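Local coordinates for protein mandalate racemase/muconate lactonizing enzyme (Unidentified, PDB 4E4U) that probably acts as an enolase-superfamily enzyme of the mandelate racemase/muconate lactonizing group, abstracting a proton next to a substrate carboxylate, although its own substrate is not established, at residues Met21-Val26 with Gly340-Glu345; Thr89-Val94 with Arg260-Tyr265; Arg124-Thr129 with Lys201-Phe206; Ser175-Ser180 with His393-Lys398. All coordinates share one frame; numbering follows the deposited sequence.

Contact 1 (Met21-Val26 with Gly340-Glu345)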
loop_
_atom_site.group_PDB
_atom_site.type_symbol
_atom_site.label_atom_id
_atom_site.label_comp_id
_atom_site.label_asym_id
_atom_site.label_seq_id
_atom_site.Cartn_x
_atom_site.Cartn_y
_atom_site.Cartn_z
ATOM N N MET A 21 15.822 -12.843 -40.159
ATOM C CA MET A 21 16.155 -12.477 -41.532
ATOM C C MET A 21 17.600 -12.019 -41.736
ATOM O O MET A 21 18.182 -12.250 -42.789
ATOM C CB MET A 21 15.199 -11.390 -42.029
ATOM C CG MET A 21 13.726 -11.779 -41.993
ATOM S SD MET A 21 13.397 -13.316 -42.878
ATOM C CE MET A 21 13.933 -12.890 -44.529
ATOM N N TYR A 22 18.168 -11.344 -40.746
ATOM C CA TYR A 22 19.524 -10.821 -40.878
ATOM C C TYR A 22 20.131 -10.630 -39.507
ATOM O O TYR A 22 19.414 -10.447 -38.523
ATOM C CB TYR A 22 19.555 -9.495 -41.666
ATOM C CG TYR A 22 18.591 -8.468 -41.128
ATOM C CD1 TYR A 22 18.928 -7.666 -40.038
ATOM C CD2 TYR A 22 17.324 -8.326 -41.677
ATOM C CE1 TYR A 22 18.031 -6.747 -39.517
ATOM C CE2 TYR A 22 16.426 -7.406 -41.172
ATOM C CZ TYR A 22 16.777 -6.626 -40.090
ATOM O OH TYR A 22 15.866 -5.725 -39.598
ATOM N N TRP A 23 21.454 -10.678 -39.451
ATOM C CA TRP A 23 22.185 -10.420 -38.216
ATOM C C TRP A 23 23.085 -9.212 -38.409
ATOM O O TRP A 23 23.739 -9.073 -39.445
ATOM C CB TRP A 23 23.007 -11.644 -37.813
ATOM C CG TRP A 23 22.167 -12.864 -37.571
ATOM C CD1 TRP A 23 20.867 -12.896 -37.134
ATOM C CD2 TRP A 23 22.556 -14.233 -37.770
ATOM N NE1 TRP A 23 20.434 -14.200 -37.037
ATOM C CE2 TRP A 23 21.451 -15.038 -37.422
ATOM C CE3 TRP A 23 23.735 -14.850 -38.202
ATOM C CZ2 TRP A 23 21.487 -16.434 -37.510
ATOM C CZ3 TRP A 23 23.771 -16.238 -38.279
ATOM C CH2 TRP A 23 22.657 -17.012 -37.934
ATOM N N ILE A 24 23.099 -8.335 -37.409
ATOM C CA ILE A 24 23.855 -7.094 -37.486
ATOM C C ILE A 24 25.128 -7.202 -36.663
ATOM O O ILE A 24 25.071 -7.208 -35.430
ATOM C CB ILE A 24 23.025 -5.906 -36.955
ATOM C CG1 ILE A 24 21.684 -5.808 -37.687
ATOM C CG2 ILE A 24 23.810 -4.615 -37.097
ATOM C CD1 ILE A 24 20.725 -4.800 -37.064
ATOM N N PHE A 25 26.274 -7.278 -37.337
ATOM C CA PHE A 25 27.553 -7.392 -36.642
ATOM C C PHE A 25 28.350 -6.104 -36.744
ATOM O O PHE A 25 28.288 -5.405 -37.756
ATOM C CB PHE A 25 28.393 -8.540 -37.217
ATOM C CG PHE A 25 27.726 -9.885 -37.139
ATOM C CD1 PHE A 25 27.380 -10.441 -35.914
ATOM C CD2 PHE A 25 27.466 -10.609 -38.297
ATOM C CE1 PHE A 25 26.770 -11.687 -35.848
ATOM C CE2 PHE A 25 26.866 -11.850 -38.233
ATOM C CZ PHE A 25 26.511 -12.389 -37.010
ATOM N N VAL A 26 29.113 -5.802 -35.699
ATOM C CA VAL A 26 30.069 -4.705 -35.749
ATOM C C VAL A 26 31.460 -5.221 -35.396
ATOM O O VAL A 26 31.612 -6.082 -34.519
ATOM C CB VAL A 26 29.665 -3.551 -34.801
ATOM C CG1 VAL A 26 28.412 -2.855 -35.322
ATOM C CG2 VAL A 26 29.458 -4.060 -33.373
ATOM N N GLY A 340 24.300 -25.475 -34.977
ATOM C CA GLY A 340 24.882 -25.895 -36.239
ATOM C C GLY A 340 24.428 -24.976 -37.358
ATOM O O GLY A 340 24.102 -23.807 -37.125
ATOM N N GLY A 341 24.409 -25.498 -38.578
ATOM C CA GLY A 341 23.922 -24.738 -39.714
ATOM C C GLY A 341 24.661 -23.430 -39.916
ATOM O O GLY A 341 25.878 -23.360 -39.743
ATOM N N PHE A 342 23.919 -22.383 -40.260
ATOM C CA PHE A 342 24.537 -21.105 -40.572
ATOM C C PHE A 342 25.194 -20.464 -39.344
ATOM O O PHE A 342 26.162 -19.722 -39.481
ATOM C CB PHE A 342 23.524 -20.164 -41.234
ATOM C CG PHE A 342 24.143 -18.947 -41.861
ATOM C CD1 PHE A 342 25.018 -19.063 -42.935
ATOM C CD2 PHE A 342 23.836 -17.680 -41.386
ATOM C CE1 PHE A 342 25.583 -17.941 -43.509
ATOM C CE2 PHE A 342 24.397 -16.552 -41.959
ATOM C CZ PHE A 342 25.272 -16.684 -43.023
ATOM N N HIS A 343 24.694 -20.767 -38.146
ATOM C CA HIS A 343 25.328 -20.280 -36.917
ATOM C C HIS A 343 26.763 -20.773 -36.769
ATOM O O HIS A 343 27.599 -20.097 -36.166
ATOM C CB HIS A 343 24.533 -20.691 -35.677
ATOM C CG HIS A 343 23.346 -19.818 -35.412
ATOM N ND1 HIS A 343 22.108 -20.073 -35.950
ATOM C CD2 HIS A 343 23.223 -18.690 -34.676
ATOM C CE1 HIS A 343 21.264 -19.131 -35.561
ATOM N NE2 HIS A 343 21.911 -18.282 -34.787
ATOM N N ALA A 344 27.044 -21.959 -37.295
ATOM C CA ALA A 344 28.394 -22.496 -37.251
ATOM C C ALA A 344 29.193 -21.986 -38.445
ATOM O O ALA A 344 30.383 -21.692 -38.327
ATOM C CB ALA A 344 28.360 -24.014 -37.247
ATOM N N GLU A 345 28.542 -21.873 -39.596
ATOM C CA GLU A 345 29.243 -21.516 -40.826
ATOM C C GLU A 345 29.835 -20.107 -40.782
ATOM O O GLU A 345 30.905 -19.849 -41.333
ATOM C CB GLU A 345 28.305 -21.642 -42.027
ATOM C CG GLU A 345 29.038 -21.605 -43.358
ATOM C CD GLU A 345 28.104 -21.649 -44.548
ATOM O OE1 GLU A 345 26.871 -21.692 -44.339
ATOM O OE2 GLU A 345 28.604 -21.637 -45.693
#

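Contact 2 (Thr89-Val94 with Arg260-Tyr265)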
loop_
_atom_site.group_PDB
_atom_site.type_symbol
_atom_site.label_atom_id
_atom_site.label_comp_id
_atom_site.label_asym_id
_atom_site.label_seq_id
_atom_site.Cartn_x
_atom_site.Cartn_y
_atom_site.Cartn_z
ATOM N N THR A 89 16.412 1.504 -29.989
ATOM C CA THR A 89 17.384 1.253 -31.048
ATOM C C THR A 89 18.787 1.627 -30.592
ATOM O O THR A 89 19.739 0.882 -30.843
ATOM C CB THR A 89 17.012 1.977 -32.358
ATOM O OG1 THR A 89 15.769 1.459 -32.847
ATOM C CG2 THR A 89 18.083 1.779 -33.417
ATOM N N MET A 90 18.918 2.754 -29.892
ATOM C CA MET A 90 20.230 3.173 -29.396
ATOM C C MET A 90 20.792 2.127 -28.449
ATOM O O MET A 90 21.981 1.825 -28.487
ATOM C CB MET A 90 20.140 4.519 -28.678
ATOM C CG MET A 90 21.429 4.924 -27.964
ATOM S SD MET A 90 22.862 5.082 -29.060
ATOM C CE MET A 90 22.862 6.856 -29.317
ATOM N N MET A 91 19.941 1.562 -27.601
ATOM C CA MET A 91 20.414 0.554 -26.672
ATOM C C MET A 91 20.891 -0.705 -27.391
ATOM O O MET A 91 21.895 -1.301 -26.997
ATOM C CB MET A 91 19.359 0.250 -25.622
ATOM C CG MET A 91 19.135 1.396 -24.636
ATOM S SD MET A 91 20.575 1.807 -23.624
ATOM C CE MET A 91 21.336 3.148 -24.536
ATOM N N GLY A 92 20.196 -1.113 -28.453
ATOM C CA GLY A 92 20.684 -2.213 -29.272
ATOM C C GLY A 92 22.048 -1.910 -29.870
ATOM O O GLY A 92 22.965 -2.732 -29.821
ATOM N N VAL A 93 22.197 -0.715 -30.430
ATOM C CA VAL A 93 23.465 -0.329 -31.038
ATOM C C VAL A 93 24.599 -0.311 -30.022
ATOM O O VAL A 93 25.669 -0.888 -30.260
ATOM C CB VAL A 93 23.369 1.035 -31.742
ATOM C CG1 VAL A 93 24.735 1.473 -32.264
ATOM C CG2 VAL A 93 22.361 0.967 -32.876
ATOM N N VAL A 94 24.381 0.335 -28.883
ATOM C CA VAL A 94 25.448 0.388 -27.893
ATOM C C VAL A 94 25.765 -0.995 -27.326
ATOM O O VAL A 94 26.904 -1.252 -26.949
ATOM C CB VAL A 94 25.200 1.432 -26.776
ATOM C CG1 VAL A 94 24.262 0.892 -25.707
ATOM C CG2 VAL A 94 26.533 1.859 -26.171
ATOM N N ARG A 260 12.092 -7.866 -24.940
ATOM C CA ARG A 260 11.768 -6.572 -25.536
ATOM C C ARG A 260 11.985 -5.412 -24.576
ATOM O O ARG A 260 11.561 -4.290 -24.856
ATOM C CB ARG A 260 10.338 -6.570 -26.078
ATOM C CG ARG A 260 10.187 -7.456 -27.293
ATOM C CD ARG A 260 8.808 -7.372 -27.862
ATOM N NE ARG A 260 7.875 -8.268 -27.198
ATOM C CZ ARG A 260 6.572 -8.298 -27.450
ATOM N NH1 ARG A 260 6.026 -7.396 -28.268
ATOM N NH2 ARG A 260 5.813 -9.209 -26.859
ATOM N N LEU A 261 12.656 -5.678 -23.455
ATOM C CA LEU A 261 13.000 -4.633 -22.487
ATOM C C LEU A 261 14.473 -4.270 -22.617
ATOM O O LEU A 261 15.271 -5.041 -23.156
ATOM C CB LEU A 261 12.690 -5.093 -21.061
ATOM C CG LEU A 261 11.253 -5.577 -20.836
ATOM C CD1 LEU A 261 11.038 -5.859 -19.351
ATOM C CD2 LEU A 261 10.215 -4.593 -21.353
ATOM N N THR A 262 14.836 -3.101 -22.120
ATOM C CA THR A 262 16.210 -2.651 -22.225
ATOM C C THR A 262 16.590 -1.785 -21.030
ATOM O O THR A 262 15.766 -1.025 -20.518
ATOM C CB THR A 262 16.454 -1.887 -23.549
ATOM O OG1 THR A 262 17.841 -1.544 -23.643
ATOM C CG2 THR A 262 15.580 -0.629 -23.644
ATOM N N THR A 263 17.853 -1.902 -20.619
ATOM C CA THR A 263 18.455 -1.228 -19.461
ATOM C C THR A 263 17.974 -1.723 -18.103
ATOM O O THR A 263 16.861 -2.245 -17.950
ATOM C CB THR A 263 18.321 0.328 -19.466
ATOM O OG1 THR A 263 17.045 0.733 -18.937
ATOM C CG2 THR A 263 18.561 0.925 -20.852
ATOM N N LYS A 264 18.825 -1.511 -17.105
ATOM C CA LYS A 264 18.500 -1.843 -15.729
ATOM C C LYS A 264 17.279 -1.075 -15.223
ATOM O O LYS A 264 16.579 -1.554 -14.341
ATOM C CB LYS A 264 19.705 -1.567 -14.836
ATOM C CG LYS A 264 20.169 -0.114 -14.857
ATOM C CD LYS A 264 21.581 0.001 -14.283
ATOM C CE LYS A 264 22.187 1.380 -14.495
ATOM N NZ LYS A 264 22.417 1.667 -15.948
ATOM N N TYR A 265 17.016 0.103 -15.777
ATOM C CA TYR A 265 15.886 0.905 -15.316
ATOM C C TYR A 265 14.544 0.240 -15.624
ATOM O O TYR A 265 13.625 0.275 -14.811
ATOM C CB TYR A 265 15.954 2.307 -15.915
ATOM C CG TYR A 265 17.251 3.009 -15.589
ATOM C CD1 TYR A 265 17.511 3.458 -14.298
ATOM C CD2 TYR A 265 18.220 3.218 -16.564
ATOM C CE1 TYR A 265 18.706 4.099 -13.991
ATOM C CE2 TYR A 265 19.411 3.857 -16.264
ATOM C CZ TYR A 265 19.644 4.298 -14.983
ATOM O OH TYR A 265 20.827 4.930 -14.695
#

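Contact 3 (Arg124-Thr129 with Lys201-Phe206)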
loop_
_atom_site.group_PDB
_atom_site.type_symbol
_atom_site.label_atom_id
_atom_site.label_comp_id
_atom_site.label_asym_id
_atom_site.label_seq_id
_atom_site.Cartn_x
_atom_site.Cartn_y
_atom_site.Cartn_z
ATOM N N ARG A 124 29.290 -25.932 -17.511
ATOM C CA ARG A 124 28.470 -25.995 -18.715
ATOM C C ARG A 124 27.119 -25.353 -18.432
ATOM O O ARG A 124 26.721 -25.214 -17.274
ATOM C CB ARG A 124 28.281 -27.431 -19.181
ATOM C CG ARG A 124 27.540 -28.286 -18.195
ATOM C CD ARG A 124 27.639 -29.755 -18.555
ATOM N NE ARG A 124 27.129 -30.581 -17.469
ATOM C CZ ARG A 124 26.754 -31.846 -17.604
ATOM N NH1 ARG A 124 26.822 -32.438 -18.791
ATOM N NH2 ARG A 124 26.304 -32.518 -16.553
ATOM N N LEU A 125 26.410 -24.985 -19.493
ATOM C CA LEU A 125 25.200 -24.187 -19.363
ATOM C C LEU A 125 23.984 -24.941 -19.871
ATOM O O LEU A 125 23.909 -25.297 -21.049
ATOM C CB LEU A 125 25.341 -22.891 -20.154
ATOM C CG LEU A 125 26.513 -21.991 -19.775
ATOM C CD1 LEU A 125 26.624 -20.838 -20.760
ATOM C CD2 LEU A 125 26.335 -21.470 -18.355
ATOM N N ARG A 126 23.024 -25.172 -18.987
ATOM C CA ARG A 126 21.766 -25.775 -19.394
ATOM C C ARG A 126 21.159 -24.946 -20.525
ATOM O O ARG A 126 21.145 -23.714 -20.469
ATOM C CB ARG A 126 20.801 -25.833 -18.207
ATOM C CG ARG A 126 19.513 -26.589 -18.493
ATOM C CD ARG A 126 18.520 -26.426 -17.357
ATOM N NE ARG A 126 17.274 -27.129 -17.642
ATOM C CZ ARG A 126 16.157 -26.996 -16.937
ATOM N NH1 ARG A 126 16.120 -26.178 -15.887
ATOM N NH2 ARG A 126 15.070 -27.679 -17.283
ATOM N N SER A 127 20.660 -25.620 -21.554
ATOM C CA SER A 127 20.089 -24.908 -22.690
ATOM C C SER A 127 18.724 -25.452 -23.095
ATOM O O SER A 127 18.313 -26.527 -22.661
ATOM C CB SER A 127 21.043 -24.937 -23.882
ATOM O OG SER A 127 21.062 -26.216 -24.473
ATOM N N TYR A 128 18.017 -24.690 -23.920
ATOM C CA TYR A 128 16.767 -25.157 -24.490
ATOM C C TYR A 128 16.698 -24.711 -25.929
ATOM O O TYR A 128 17.467 -23.846 -26.350
ATOM C CB TYR A 128 15.572 -24.608 -23.728
ATOM C CG TYR A 128 15.247 -23.145 -23.939
ATOM C CD1 TYR A 128 14.394 -22.741 -24.963
ATOM C CD2 TYR A 128 15.718 -22.177 -23.065
ATOM C CE1 TYR A 128 14.040 -21.399 -25.125
ATOM C CE2 TYR A 128 15.378 -20.836 -23.222
ATOM C CZ TYR A 128 14.538 -20.451 -24.250
ATOM O OH TYR A 128 14.183 -19.129 -24.406
ATOM N N THR A 129 15.769 -25.287 -26.682
ATOM C CA THR A 129 15.487 -24.779 -28.014
ATOM C C THR A 129 13.987 -24.699 -28.268
ATOM O O THR A 129 13.200 -25.435 -27.664
ATOM C CB THR A 129 16.163 -25.636 -29.114
ATOM O OG1 THR A 129 15.923 -25.046 -30.401
ATOM C CG2 THR A 129 15.635 -27.070 -29.096
ATOM N N LYS A 201 11.376 -35.642 -18.416
ATOM C CA LYS A 201 12.734 -35.464 -18.919
ATOM C C LYS A 201 13.012 -34.052 -19.410
ATOM O O LYS A 201 14.170 -33.652 -19.516
ATOM C CB LYS A 201 13.040 -36.474 -20.023
ATOM C CG LYS A 201 13.016 -37.907 -19.526
ATOM C CD LYS A 201 13.961 -38.093 -18.345
ATOM C CE LYS A 201 14.125 -39.569 -17.986
ATOM N NZ LYS A 201 15.122 -39.768 -16.899
ATOM N N ALA A 202 11.961 -33.284 -19.692
ATOM C CA ALA A 202 12.143 -31.921 -20.173
ATOM C C ALA A 202 11.031 -31.019 -19.675
ATOM O O ALA A 202 9.856 -31.401 -19.669
ATOM C CB ALA A 202 12.204 -31.888 -21.696
ATOM N N ASP A 203 11.414 -29.826 -19.248
ATOM C CA ASP A 203 10.433 -28.803 -18.938
ATOM C C ASP A 203 9.760 -28.259 -20.192
ATOM O O ASP A 203 10.364 -28.220 -21.274
ATOM C CB ASP A 203 11.093 -27.649 -18.181
ATOM C CG ASP A 203 11.241 -27.933 -16.695
ATOM O OD1 ASP A 203 10.205 -28.079 -16.003
ATOM O OD2 ASP A 203 12.394 -28.000 -16.212
ATOM N N LEU A 204 8.504 -27.850 -20.031
ATOM C CA LEU A 204 7.786 -27.128 -21.069
ATOM C C LEU A 204 7.974 -25.636 -20.859
ATOM O O LEU A 204 7.759 -25.122 -19.755
ATOM C CB LEU A 204 6.288 -27.419 -20.990
ATOM C CG LEU A 204 5.822 -28.871 -20.971
ATOM C CD1 LEU A 204 4.304 -28.946 -20.923
ATOM C CD2 LEU A 204 6.336 -29.595 -22.174
ATOM N N LEU A 205 8.365 -24.942 -21.920
ATOM C CA LEU A 205 8.479 -23.490 -21.907
ATOM C C LEU A 205 7.392 -22.962 -22.821
ATOM O O LEU A 205 7.422 -23.195 -24.030
ATOM C CB LEU A 205 9.859 -23.059 -22.406
ATOM C CG LEU A 205 11.031 -23.749 -21.719
ATOM C CD1 LEU A 205 12.337 -23.353 -22.362
ATOM C CD2 LEU A 205 11.045 -23.434 -20.246
ATOM N N PHE A 206 6.402 -22.289 -22.247
ATOM C CA PHE A 206 5.288 -21.827 -23.055
ATOM C C PHE A 206 5.663 -20.466 -23.631
ATOM O O PHE A 206 5.616 -19.451 -22.934
ATOM C CB PHE A 206 3.985 -21.788 -22.253
ATOM C CG PHE A 206 2.769 -21.764 -23.117
ATOM C CD1 PHE A 206 2.226 -22.943 -23.611
ATOM C CD2 PHE A 206 2.190 -20.559 -23.468
ATOM C CE1 PHE A 206 1.114 -22.915 -24.422
ATOM C CE2 PHE A 206 1.079 -20.524 -24.277
ATOM C CZ PHE A 206 0.540 -21.699 -24.756
#

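Contact 4 (Ser175-Ser180 with His393-Lys398)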
loop_
_atom_site.group_PDB
_atom_site.type_symbol
_atom_site.label_atom_id
_atom_site.label_comp_id
_atom_site.label_asym_id
_atom_site.label_seq_id
_atom_site.Cartn_x
_atom_site.Cartn_y
_atom_site.Cartn_z
ATOM N N SER A 175 -2.363 -6.270 -30.630
ATOM C CA SER A 175 -2.258 -7.013 -29.381
ATOM C C SER A 175 -2.050 -6.016 -28.228
ATOM O O SER A 175 -1.479 -4.937 -28.439
ATOM C CB SER A 175 -1.116 -8.030 -29.463
ATOM O OG SER A 175 -1.428 -9.048 -30.401
ATOM N N GLY A 176 -2.516 -6.330 -27.022
ATOM C CA GLY A 176 -3.108 -7.609 -26.674
ATOM C C GLY A 176 -4.549 -7.804 -27.107
ATOM O O GLY A 176 -5.305 -6.843 -27.271
ATOM N N HIS A 177 -4.924 -9.067 -27.281
ATOM C CA HIS A 177 -6.296 -9.427 -27.612
ATOM C C HIS A 177 -6.746 -10.604 -26.738
ATOM O O HIS A 177 -6.002 -11.073 -25.870
ATOM C CB HIS A 177 -6.444 -9.718 -29.109
ATOM C CG HIS A 177 -5.507 -10.769 -29.614
ATOM N ND1 HIS A 177 -4.392 -10.472 -30.364
ATOM C CD2 HIS A 177 -5.512 -12.113 -29.455
ATOM C CE1 HIS A 177 -3.756 -11.593 -30.664
ATOM N NE2 HIS A 177 -4.416 -12.602 -30.121
ATOM N N GLN A 178 -7.970 -11.065 -26.951
ATOM C CA GLN A 178 -8.555 -12.116 -26.122
ATOM C C GLN A 178 -8.631 -13.405 -26.938
ATOM O O GLN A 178 -9.418 -13.499 -27.885
ATOM C CB GLN A 178 -9.942 -11.674 -25.639
ATOM C CG GLN A 178 -10.656 -12.654 -24.710
ATOM C CD GLN A 178 -10.253 -12.552 -23.236
ATOM O OE1 GLN A 178 -10.143 -13.574 -22.554
ATOM N NE2 GLN A 178 -10.088 -11.330 -22.729
ATOM N N LEU A 179 -7.807 -14.394 -26.587
ATOM C CA LEU A 179 -7.751 -15.639 -27.356
ATOM C C LEU A 179 -9.098 -16.344 -27.393
ATOM O O LEU A 179 -9.805 -16.414 -26.390
ATOM C CB LEU A 179 -6.728 -16.608 -26.765
ATOM C CG LEU A 179 -5.290 -16.118 -26.661
ATOM C CD1 LEU A 179 -4.416 -17.220 -26.075
ATOM C CD2 LEU A 179 -4.762 -15.667 -28.016
ATOM N N SER A 180 -9.438 -16.889 -28.556
ATOM C CA SER A 180 -10.666 -17.663 -28.710
ATOM C C SER A 180 -10.581 -18.987 -27.959
ATOM O O SER A 180 -9.494 -19.462 -27.631
ATOM C CB SER A 180 -10.904 -17.974 -30.183
ATOM O OG SER A 180 -9.985 -18.962 -30.618
ATOM N N HIS A 393 -2.911 -6.992 -39.196
ATOM C CA HIS A 393 -4.334 -6.848 -38.900
ATOM C C HIS A 393 -4.712 -7.478 -37.568
ATOM O O HIS A 393 -4.047 -8.407 -37.113
ATOM C CB HIS A 393 -5.169 -7.478 -40.015
ATOM C CG HIS A 393 -4.805 -6.995 -41.384
ATOM N ND1 HIS A 393 -5.165 -5.752 -41.854
ATOM C CD2 HIS A 393 -4.108 -7.591 -42.379
ATOM C CE1 HIS A 393 -4.706 -5.603 -43.086
ATOM N NE2 HIS A 393 -4.062 -6.703 -43.427
ATOM N N PRO A 394 -5.790 -6.980 -36.936
ATOM C CA PRO A 394 -6.225 -7.607 -35.686
ATOM C C PRO A 394 -6.621 -9.053 -35.941
ATOM O O PRO A 394 -7.114 -9.379 -37.025
ATOM C CB PRO A 394 -7.475 -6.801 -35.303
ATOM C CG PRO A 394 -7.346 -5.513 -36.020
ATOM C CD PRO A 394 -6.649 -5.844 -37.311
ATOM N N VAL A 395 -6.407 -9.910 -34.948
ATOM C CA VAL A 395 -6.831 -11.306 -35.025
ATOM C C VAL A 395 -8.358 -11.405 -35.089
ATOM O O VAL A 395 -9.058 -10.702 -34.361
ATOM C CB VAL A 395 -6.298 -12.114 -33.811
ATOM C CG1 VAL A 395 -7.069 -13.417 -33.629
ATOM C CG2 VAL A 395 -4.806 -12.388 -33.966
ATOM N N ASP A 396 -8.872 -12.258 -35.970
ATOM C CA ASP A 396 -10.302 -12.519 -36.019
ATOM C C ASP A 396 -10.544 -13.746 -35.150
ATOM O O ASP A 396 -9.750 -14.686 -35.176
ATOM C CB ASP A 396 -10.737 -12.781 -37.462
ATOM C CG ASP A 396 -12.250 -12.881 -37.618
ATOM O OD1 ASP A 396 -12.880 -13.740 -36.962
ATOM O OD2 ASP A 396 -12.807 -12.094 -38.411
ATOM N N VAL A 397 -11.630 -13.739 -34.379
ATOM C CA VAL A 397 -11.903 -14.815 -33.426
ATOM C C VAL A 397 -12.055 -16.179 -34.113
ATOM O O VAL A 397 -11.791 -17.224 -33.508
ATOM C CB VAL A 397 -13.133 -14.488 -32.528
ATOM C CG1 VAL A 397 -14.419 -14.447 -33.345
ATOM C CG2 VAL A 397 -13.251 -15.480 -31.376
ATOM N N LYS A 398 -12.446 -16.169 -35.385
ATOM C CA LYS A 398 -12.630 -17.410 -36.128
ATOM C C LYS A 398 -11.337 -17.925 -36.769
ATOM O O LYS A 398 -11.305 -19.031 -37.308
ATOM C CB LYS A 398 -13.739 -17.250 -37.177
ATOM C CG LYS A 398 -15.108 -16.949 -36.565
ATOM C CD LYS A 398 -16.243 -16.982 -37.585
ATOM C CE LYS A 398 -17.565 -16.655 -36.904
ATOM N NZ LYS A 398 -18.787 -16.864 -37.718
HETATM O O HOH W 1 -4.870 -8.760 -32.588
HETATM O O HOH W 2 -10.383 -19.182 -33.356
#

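Contact 1 (Met21-Val26 with Gly340-Glu345)
Trp23 CH2 and CZ2 lie over one face of the His343 imidazole, CH2 3.4 Å above its plane near the centre. At the edge of the Phe342 ring, in its plane, sits Glu345 OE1. Together Trp23, Phe342 and His343 form an aromatic cluster that joins strand 22-30 of the N-terminal antiparallel sheet to helix 341-345 of the enolase-like C-terminal region. The Trp23 six-membered ring is inclined at 45° to the imidazole and at 31° to Phe342, whose centroid is 5.5 Å from its own. Phe342 runs alongside the indole, pointing the other way, and brings CD2 to 3.4 Å from Trp23 CZ3. The two neighbours on the helix reach the same indole by different first torsions: Phe342 holds CG anti to its backbone N (chi1 -167°), whereas His343 turns CG beside the N. A tryptophan suits the strand position, since its long bicyclic group spans backbones whose closest CA atoms, those of Trp23 and His343, are 10.4 Å apart. Its NE1 is occupied by the carbonyl of Gly19, and Phe342 has a further edge-to-face partner in His378. The imidazole is not bonded to the indole: although His343 NE2 comes within 3.3 Å of Trp23 CZ2, its hydrogen bond goes to Asn312 O.

Contact 2 (Thr89-Val94 with Arg260-Tyr265)
Met91 meets Thr262 through several atoms at the root of its side chain and Thr263 chiefly through its sulfur. In the tight part, Thr262 OG1 lies 3.1 Å from Met91 CB and 3.4 Å from Met91 CG, the two side chains crossing at about a right angle. Thr262 carries OG1 anti to its backbone N (chi1 -176°), which directs the oxygen at the methylene groups. Farther out contacts are fewer: the chain bends at chi2 and chi3, so that Met91 SD touches Thr263 CG2 at 3.5 Å while the terminal methyl CE leads away. This side is buried too: Phe74 of helix 70-79 packs on Met91. Flexible, unbranched methionine suits such a bend between helix 88-109 and the turn leading into helix 263-272, a packing of the N-terminal part against the barrel region. Arg85 of a second subunit also packs on Thr262. Thr263 OG1 donates to Thr262 O at 2.7 Å, in the carbonyl plane and on a lone pair, while its methyl group meets the sulfur. Thr262 OG1 is likewise satisfied away from methionine, by Arg285 O. The chemistry therefore implies van der Waals packing across the contact, with the threonine hydroxyls engaged within the C-terminal part.

Contact 3 (Arg124-Thr129 with Lys201-Phe206)
Arg126 NH2 donates to Asp203 OD2 in a salt bridge of 2.9 Å, with an N-H...O angle of 156°. The oxygen lies only 2° out of the guanidinium plane and accepts the N-H on its anti lone pair, the one turned away from OD1. The two planar groups are 51° apart. Arginine's long chain, extended from CG to NE, reaches past the intervening strand, and NE is held by Thr161 OG1. Asp203 OD1 is paired with Arg219 of a neighbouring subunit, so this buried carboxylate has an arginine partner for each oxygen, which would favour its ionised form. Both residues belong to strands of the modified TIM barrel, (beta/alpha)7-beta in this superfamily: 125-130 and 203-206, separated by strand 162-165, whose Ala162 packs against Arg126, Tyr128 and Leu205. Being small, alanine allows side chains to meet across it. There a leucine methyl fits the flat aromatic face: Leu205 CD1 makes a CH-pi contact over the Tyr128 ring, 3.5 Å from the centroid and offset toward the CG side. Beyond the ring, Tyr128 OH is hydrogen-bonded to Lys164 NZ.

Contact 4 (Ser175-Ser180 with His393-Lys398)
Val395 is the first residue of 393-398 to meet the other segment, setting its branched side chain over one face of the His177 imidazole. In the conformer described, one of two, its CB stands 4.1 Å from the ring centroid and 11° off the normal, a CH-pi contact, while CG2 approaches His177 CE1 to 3.6 Å; both are less certain for that reason. The His177 ring reaches the valine because CG sits between the backbone N and carbonyl carbon (chi1 55°). Valine suits the place because its beta-branch sets CB and CG2 against the ring together, and a water accepting from Val395 N at 3.0 Å also takes a weak bond from His177 ND1. Asp396 serves both its own turn and the interface: OD1 accepts from Lys398 N at 2.9 Å, closing an Asx turn, and from Tyr357 OH of a neighbouring subunit, where OD2 forms a salt bridge with Arg124. Val397, on that turn, brings CG2 to 3.6 Å from Ser180 CB, and its carbonyl O lies 3.5 Å from the same CB. Lys398 NZ hydrogen-bonds to the carbonyls of Gly159 and Asp355 in that subunit. Small Ser180 leaves its hydroxyl for Val183 N, so the contact ends at a serine N-cap of helix 181-198, where a C-terminal tail is laid along a barrel loop at a subunit interface.

In the fold
The four contacts spread across both parts of an enolase-type fold. Contacts 1 and 2 join the N-terminal part, through strand 22-30 and helix 88-109, to the C-terminal barrel region; their centres are 21 Å apart. Contact 3 lies within the barrel sheet, its centre 26 Å from that of contact 2 and on the opposite side of the chain's centre. Contact 4, 33 Å from contact 1 between centres, brings the tail onto the loop before helix 181-198. Along the chain, contact 3 falls within the span of contact 2, and contact 2 within that of contact 1, whereas contact 4 crosses all three. Contacts 1 and 2 thus fix the N-terminal part on the barrel, while contact 4 places the tail at a subunit interface.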